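Local coordinates for chitin biosynthesis protein CHS5 (Saccharomyces cerevisiae, PDB 4IN3) that serves as a subunit of the exomer cargo adaptor complex, which exports specific cargo such as chitin synthase CHS3 from the trans-Golgi network, at residues 11-16 against 25-30. Sequence-based numbering, arbitrary orientation.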
# COMPACT_ATOMS: atom_id res chain seq x y z
N VAL A 11 -0.56 -35.01 -9.37
CA VAL A 11 0.52 -34.04 -9.25
C VAL A 11 1.46 -34.38 -8.09
O VAL A 11 1.04 -34.96 -7.09
CB VAL A 11 -0.02 -32.61 -9.01
CG1 VAL A 11 1.13 -31.64 -8.77
CG2 VAL A 11 -0.86 -32.15 -10.19
N LEU A 12 2.73 -34.02 -8.25
CA LEU A 12 3.67 -34.08 -7.14
C LEU A 12 4.00 -32.65 -6.70
O LEU A 12 4.23 -31.77 -7.54
CB LEU A 12 4.96 -34.82 -7.53
CG LEU A 12 5.09 -36.25 -7.02
CD1 LEU A 12 4.14 -37.20 -7.75
CD2 LEU A 12 6.53 -36.73 -7.14
N LEU A 13 3.99 -32.41 -5.40
CA LEU A 13 4.33 -31.08 -4.89
C LEU A 13 5.34 -31.17 -3.76
O LEU A 13 5.41 -32.18 -3.04
CB LEU A 13 3.07 -30.33 -4.43
CG LEU A 13 2.01 -30.04 -5.50
CD1 LEU A 13 0.93 -31.12 -5.51
CD2 LEU A 13 1.39 -28.66 -5.29
N THR A 14 6.15 -30.13 -3.61
CA THR A 14 7.15 -30.08 -2.56
C THR A 14 6.72 -29.09 -1.48
O THR A 14 6.36 -27.95 -1.77
CB THR A 14 8.53 -29.66 -3.12
OG1 THR A 14 8.88 -30.51 -4.22
CG2 THR A 14 9.59 -29.77 -2.04
N VAL A 15 6.77 -29.54 -0.23
CA VAL A 15 6.35 -28.71 0.90
C VAL A 15 7.45 -27.71 1.28
O VAL A 15 8.52 -28.09 1.76
CB VAL A 15 5.97 -29.58 2.12
CG1 VAL A 15 5.45 -28.70 3.24
CG2 VAL A 15 4.93 -30.62 1.72
N GLY A 16 7.16 -26.42 1.08
CA GLY A 16 8.13 -25.35 1.27
C GLY A 16 8.00 -24.62 2.60
O GLY A 16 7.68 -25.26 3.61
N LEU A 25 3.40 -24.64 -1.55
CA LEU A 25 3.81 -25.85 -2.26
C LEU A 25 4.32 -25.47 -3.64
O LEU A 25 3.80 -24.56 -4.28
CB LEU A 25 2.64 -26.82 -2.35
CG LEU A 25 1.84 -27.07 -1.07
CD1 LEU A 25 0.59 -27.88 -1.35
CD2 LEU A 25 2.70 -27.77 -0.01
N THR A 26 5.35 -26.18 -4.11
CA THR A 26 5.92 -25.89 -5.42
C THR A 26 5.90 -27.12 -6.33
O THR A 26 6.23 -28.22 -5.90
CB THR A 26 7.36 -25.37 -5.32
OG1 THR A 26 8.21 -26.39 -4.79
CG2 THR A 26 7.43 -24.13 -4.44
N THR A 27 5.50 -26.91 -7.58
CA THR A 27 5.55 -27.96 -8.59
C THR A 27 6.80 -27.79 -9.46
O THR A 27 7.54 -26.82 -9.30
CB THR A 27 4.29 -27.96 -9.47
OG1 THR A 27 4.02 -26.62 -9.90
CG2 THR A 27 3.10 -28.48 -8.68
N GLN A 28 7.02 -28.72 -10.37
CA GLN A 28 8.18 -28.66 -11.25
C GLN A 28 7.93 -27.75 -12.45
O GLN A 28 8.86 -27.34 -13.14
CB GLN A 28 8.62 -30.06 -11.70
CG GLN A 28 9.48 -30.78 -10.67
CD GLN A 28 8.98 -32.18 -10.36
OE1 GLN A 28 7.87 -32.55 -10.75
NE2 GLN A 28 9.79 -32.95 -9.65
N ASP A 29 6.66 -27.42 -12.68
CA ASP A 29 6.27 -26.49 -13.74
C ASP A 29 6.18 -25.06 -13.20
O ASP A 29 5.72 -24.15 -13.88
CB ASP A 29 4.97 -26.93 -14.43
CG ASP A 29 3.94 -27.45 -13.47
OD1 ASP A 29 3.68 -26.79 -12.44
OD2 ASP A 29 3.37 -28.53 -13.74
N HIS A 30 6.63 -24.90 -11.96
CA HIS A 30 6.74 -23.60 -11.28
C HIS A 30 5.42 -22.90 -10.94
O HIS A 30 5.31 -21.67 -11.05
CB HIS A 30 7.67 -22.66 -12.06
CG HIS A 30 8.99 -23.27 -12.39
ND1 HIS A 30 9.89 -23.68 -11.43
CD2 HIS A 30 9.57 -23.55 -13.58
CE1 HIS A 30 10.97 -24.18 -12.01
NE2 HIS A 30 10.80 -24.11 -13.32
O HOH W 1 5.34 -31.09 -10.01
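An antiparallel beta hairpin joins strands 9-18 and 22-26 in the small N-terminal beta domain of CHS5, and residues 11-16 and 25-30 cover the end of the hairpin away from its turn and the loop that follows. Thr14 and Thr26 are a hydrogen-bonded pair: Thr14 N donates to Thr26 O at 3.0 Å, and Thr26 N returns a bond to Thr14 O at 3.1 Å, both near 160° at the hydrogen and both in the carbonyl plane. The face bearing Leu13, Val15 and Leu25 is the closely packed one. Leu13 has CG anti to its carbonyl carbon (chi1 -62°), and its CD2 meets Leu25 CB at 3.7 Å, the two side chains crossing nearly at right angles. Leu25 CD2 lies alongside Val15 CG2 at 4.0 Å, and Ile50 of strand 49-57 touches both residues. Thr27 divides its branches: CG2 sits 3.7 Å from Leu13 CG and also touches Val11 CG1, whereas OG1, between backbone N and carbonyl carbon (chi1 48°), is hydrogen-bonded to Asp29 OD1, met from above the carboxylate plane, and to His31 N. A valine here would lack the hydroxyl, and losing those two bonds would probably leave the following turn less firmly held. On the other face, Thr14 CB and Thr26 OG1 merely touch, and that hydroxyl is hydrogen-bonded to Asn378 of the BCH1 chain. Beyond Thr27 the segments diverge, and at exposed Gln28 a water replaces direct contact, donating to Leu12 O at 2.8 Å and to Gln28 OE1, and accepting from Gln28 N at 2.9 Å.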